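Local coordinates for protein HhaI Restriction Endonuclease (PDB 6UKF) that probably cleaves double-stranded DNA at its short recognition sequence GCGC, as the endonuclease of a bacterial restriction-modification system, at residues P107-E110 / S111-V114; I234-K237 / N238-L242. All blocks are in the same frame, centred on the assembly; numbering follows the deposited sequence. Where two conformers were deposited one is given.

Contact 1 (P107-E110 / S111-V114); sequences PLPE and SVFV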
loop_
_atom_site.group_PDB
_atom_site.type_symbol
_atom_site.label_atom_id
_atom_site.label_comp_id
_atom_site.label_asym_id
_atom_site.label_seq_id
_atom_site.Cartn_x
_atom_site.Cartn_y
_atom_site.Cartn_z
ATOM N N PRO A 107 10.362 10.427 -15.379
ATOM C CA PRO A 107 11.791 10.731 -15.252
ATOM C C PRO A 107 12.087 12.091 -14.621
ATOM O O PRO A 107 12.903 12.869 -15.126
ATOM C CB PRO A 107 12.272 10.682 -16.703
ATOM C CG PRO A 107 11.104 11.231 -17.458
ATOM C CD PRO A 107 9.882 10.678 -16.752
ATOM N N LEU A 108 11.435 12.386 -13.512
ATOM C CA LEU A 108 11.775 13.590 -12.770
ATOM C C LEU A 108 12.894 13.294 -11.786
ATOM O O LEU A 108 13.186 12.131 -11.492
ATOM C CB LEU A 108 10.553 14.106 -12.019
ATOM C CG LEU A 108 9.525 14.838 -12.881
ATOM C CD1 LEU A 108 8.262 15.097 -12.081
ATOM C CD2 LEU A 108 10.101 16.138 -13.424
ATOM N N PRO A 109 13.552 14.327 -11.263
ATOM C CA PRO A 109 14.610 14.090 -10.275
ATOM C C PRO A 109 14.090 13.279 -9.097
ATOM O O PRO A 109 12.983 13.499 -8.606
ATOM C CB PRO A 109 15.021 15.504 -9.850
ATOM C CG PRO A 109 14.701 16.349 -11.038
ATOM C CD PRO A 109 13.432 15.757 -11.602
ATOM N N GLU A 110 14.915 12.333 -8.646
ATOM C CA GLU A 110 14.525 11.471 -7.539
ATOM C C GLU A 110 14.110 12.283 -6.322
ATOM O O GLU A 110 13.226 11.865 -5.566
ATOM C CB GLU A 110 15.690 10.546 -7.199
ATOM C CG GLU A 110 15.363 9.458 -6.206
ATOM C CD GLU A 110 16.555 8.573 -5.913
ATOM O OE1 GLU A 110 17.673 8.920 -6.345
ATOM O OE2 GLU A 110 16.372 7.527 -5.258
ATOM N N SER A 111 14.722 13.454 -6.129
ATOM C CA SER A 111 14.402 14.288 -4.976
ATOM C C SER A 111 12.947 14.741 -4.979
ATOM O O SER A 111 12.367 14.948 -3.908
ATOM C CB SER A 111 15.327 15.503 -4.946
ATOM O OG SER A 111 15.230 16.236 -6.153
ATOM N N VAL A 112 12.342 14.922 -6.156
ATOM C CA VAL A 112 10.920 15.258 -6.202
ATOM C C VAL A 112 10.103 14.166 -5.528
ATOM O O VAL A 112 9.184 14.440 -4.745
ATOM C CB VAL A 112 10.462 15.474 -7.656
ATOM C CG1 VAL A 112 8.947 15.659 -7.714
ATOM C CG2 VAL A 112 11.174 16.659 -8.275
ATOM N N PHE A 113 10.424 12.910 -5.835
ATOM C CA PHE A 113 9.676 11.787 -5.290
ATOM C C PHE A 113 9.966 11.607 -3.810
ATOM O O PHE A 113 9.054 11.344 -3.021
ATOM C CB PHE A 113 10.037 10.523 -6.065
ATOM C CG PHE A 113 9.919 10.675 -7.557
ATOM C CD1 PHE A 113 8.881 11.397 -8.124
ATOM C CD2 PHE A 113 10.858 10.101 -8.391
ATOM C CE1 PHE A 113 8.779 11.531 -9.496
ATOM C CE2 PHE A 113 10.761 10.233 -9.761
ATOM C CZ PHE A 113 9.722 10.948 -10.312
ATOM N N VAL A 114 11.233 11.746 -3.415
ATOM C CA VAL A 114 11.571 11.694 -1.997
ATOM C C VAL A 114 10.818 12.776 -1.239
ATOM O O VAL A 114 10.301 12.542 -0.140
ATOM C CB VAL A 114 13.092 11.819 -1.802
ATOM C CG1 VAL A 114 13.422 12.020 -0.325
ATOM C CG2 VAL A 114 13.794 10.593 -2.354
#
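Leu108 and Phe113 meet in a local contact at the start of helix 110-123, where a side chain of the first turn reaches back over the incoming loop. Leu108 CB rests 3.7 Å from Phe113 CZ, an aliphatic methylene against the far end of the ring. The ring gets there because Phe113 CG stands beside its own backbone N (chi1 -51°), which sends the phenyl back towards the loop. Pro109 O lies over one ring face, 4.0 Å above the plane and displaced towards the rim. That same oxygen accepts from Val112 N at 2.9 Å, with a bent N-H...O angle of 138°. Proline suits this place, since it has no N-H to satisfy and its ring lends CD to Val112 CG2, 4.1 Å away. Regular helical bonding follows: Val114 N donates to Glu110 O at 2.9 Å and 169°, while Val114 CG2 packs 3.5 Å from Glu110 O. Glu110, with its chain extended, carries OE2 to the backbone N-H of Val150 on strand 148-156. A carboxylate here should interact favourably with the helix N-terminus, and this one also ties the helix start to the sheet.

Contact 2 (I234-K237 / N238-L242); sequences ISLK and NNISL. With EDO (1,2-ethanediol), chain G; PO4 (phosphate ion), chain Q.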
loop_
_atom_site.group_PDB
_atom_site.type_symbol
_atom_site.label_atom_id
_atom_site.label_comp_id
_atom_site.label_asym_id
_atom_site.label_seq_id
_atom_site.Cartn_x
_atom_site.Cartn_y
_atom_site.Cartn_z
ATOM N N ILE A 234 10.197 1.779 -3.873
ATOM C CA ILE A 234 11.420 2.028 -3.130
ATOM C C ILE A 234 12.222 0.741 -3.042
ATOM O O ILE A 234 11.668 -0.362 -2.977
ATOM C CB ILE A 234 11.148 2.630 -1.730
ATOM C CG1 ILE A 234 10.410 1.639 -0.827
ATOM C CG2 ILE A 234 10.361 3.926 -1.874
ATOM C CD1 ILE A 234 10.185 2.162 0.586
ATOM N N SER A 235 13.545 0.889 -3.058
ATOM C CA SER A 235 14.462 -0.233 -2.929
ATOM C C SER A 235 15.553 0.155 -1.942
ATOM O O SER A 235 16.222 1.177 -2.127
ATOM C CB SER A 235 15.078 -0.589 -4.283
ATOM O OG SER A 235 15.863 -1.762 -4.187
ATOM N N LEU A 236 15.725 -0.657 -0.905
ATOM C CA LEU A 236 16.712 -0.363 0.125
ATOM C C LEU A 236 18.107 -0.304 -0.486
ATOM O O LEU A 236 18.496 -1.175 -1.267
ATOM C CB LEU A 236 16.644 -1.441 1.208
ATOM C CG LEU A 236 17.434 -1.204 2.496
ATOM C CD1 LEU A 236 16.980 0.056 3.209
ATOM C CD2 LEU A 236 17.285 -2.406 3.416
ATOM N N LYS A 237 18.857 0.735 -0.130
ATOM C CA LYS A 237 20.205 0.906 -0.647
ATOM C C LYS A 237 21.151 -0.146 -0.079
ATOM O O LYS A 237 21.010 -0.594 1.061
ATOM C CB LYS A 237 20.735 2.292 -0.290
ATOM C CG LYS A 237 20.057 3.416 -1.044
ATOM C CD LYS A 237 20.588 4.763 -0.605
ATOM C CE LYS A 237 20.201 5.854 -1.585
ATOM N NZ LYS A 237 20.844 7.150 -1.248
ATOM N N ASN A 238 22.133 -0.524 -0.896
ATOM C CA ASN A 238 23.195 -1.426 -0.483
ATOM C C ASN A 238 24.354 -0.717 0.215
ATOM O O ASN A 238 25.238 -1.398 0.746
ATOM C CB ASN A 238 23.765 -2.166 -1.705
ATOM C CG ASN A 238 22.773 -3.130 -2.336
ATOM O OD1 ASN A 238 22.526 -3.081 -3.539
ATOM N ND2 ASN A 238 22.214 -4.021 -1.527
ATOM N N ASN A 239 24.380 0.618 0.224
ATOM C CA ASN A 239 25.543 1.398 0.653
ATOM C C ASN A 239 25.147 2.484 1.651
ATOM O O ASN A 239 25.518 3.654 1.523
ATOM C CB ASN A 239 26.243 2.029 -0.548
ATOM C CG ASN A 239 25.372 3.031 -1.257
ATOM O OD1 ASN A 239 24.167 3.102 -1.011
ATOM N ND2 ASN A 239 25.964 3.798 -2.160
ATOM N N ILE A 240 24.389 2.106 2.677
ATOM C CA ILE A 240 23.893 3.082 3.642
ATOM C C ILE A 240 25.038 3.553 4.529
ATOM O O ILE A 240 25.791 2.740 5.078
ATOM C CB ILE A 240 22.763 2.463 4.478
ATOM C CG1 ILE A 240 21.605 2.031 3.577
ATOM C CG2 ILE A 240 22.288 3.442 5.543
ATOM C CD1 ILE A 240 20.588 1.148 4.276
ATOM N N SER A 241 25.161 4.871 4.688
ATOM C CA SER A 241 26.180 5.432 5.568
ATOM C C SER A 241 25.969 4.959 7.000
ATOM O O SER A 241 24.901 5.171 7.584
ATOM C CB SER A 241 26.122 6.956 5.531
ATOM O OG SER A 241 26.886 7.506 6.594
ATOM N N LEU A 242 27.002 4.349 7.583
ATOM C CA LEU A 242 26.898 3.927 8.974
ATOM C C LEU A 242 26.861 5.118 9.921
ATOM O O LEU A 242 26.338 5.008 11.034
ATOM C CB LEU A 242 28.062 3.010 9.340
ATOM C CG LEU A 242 28.215 1.724 8.531
ATOM C CD1 LEU A 242 29.236 0.820 9.205
ATOM C CD2 LEU A 242 26.885 1.004 8.360
HETATM C C1 EDO G . 22.281 0.018 -4.448
HETATM O O1 EDO G . 22.932 0.098 -5.684
HETATM C C2 EDO G . 21.849 1.252 -3.784
HETATM O O2 EDO G . 22.848 2.229 -3.817
HETATM P P PO4 Q . 23.348 9.050 0.330
HETATM O O1 PO4 Q . 23.479 7.695 -0.320
HETATM O O2 PO4 Q . 24.416 9.968 -0.209
HETATM O O3 PO4 Q . 21.988 9.630 0.032
HETATM O O4 PO4 Q . 23.514 8.915 1.824
#
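Lys237 and Asn239 meet in a surface turn where the chain leaves the end of strand 228-236, and the lysine side chain touches something at almost every step. Its CB lies 3.6 Å from Asn239 OD1 and 4.0 Å from Ile240 CG1. CG comes 3.9 Å from C2 of a 1,2-ethanediol molecule, probably taken up from the crystallisation liquor. CD passes Asn239 OD1 again at 4.0 Å, the two side chains running at a slant to each other. CE approaches O1 of a phosphate ion to 4.0 Å. With chi2 to chi4 all extended, the chain reaches far enough for NZ to donate a 2.8 Å hydrogen bond to phosphate O1. A second bond from NZ goes to Glu145 O, and the phosphate, probably also from the liquor, is further bonded to His146 ND1. Lysine suits the place: its methylenes pack beside the turn while its ammonium group reaches Glu145 O, and here also an anion.

Asn239 brings OD1 to the lysine because its CG stands between its backbone N and carbonyl carbon (chi1 64°). This amide oxygen also accepts a weak 3.2 Å hydrogen bond from the diol O2. The turn is completed by hydrocarbon: Leu236 CD1 and Ile240 CD1 touch at 3.9 Å, the side chains crossing at about a right angle, and Ile240 also rests on Tyr147.

Strand 228-236 lies between strands 51-62 and 148-156, and backbone bonds of Leu236 to Pro50 and of Lys237 to Tyr147 carry the backbone bonding to the strand's end and one residue beyond. Beyond the turn Ser241 is the N-cap of helix 242-255, its OG accepting from Ile244 N, so this short connection carries the chain from sheet to C-terminal helix.

Overall arrangement
Contacts 1 and 2 lie on the same side of the chain's centre, their centres 17 Å apart and their nearest atoms about 6 Å apart without touching. Strand 148-156 is common ground: Phe113 and Val114 of contact 1 and Ile234 of contact 2 all pack on Val150, while Glu110 and Lys237 both touch Asn149. Glu145 is a second bridge, met by Val114 and hydrogen-bonded through its backbone oxygen to Lys237. The same strand bears Ser151 and Thr153 of the calcium site, and the Phe113 side chain lies about 8 Å from a calcium ion. Contact 2 is nearer the bound DNA, about 7 Å at the closest atoms against about 12 Å for contact 1.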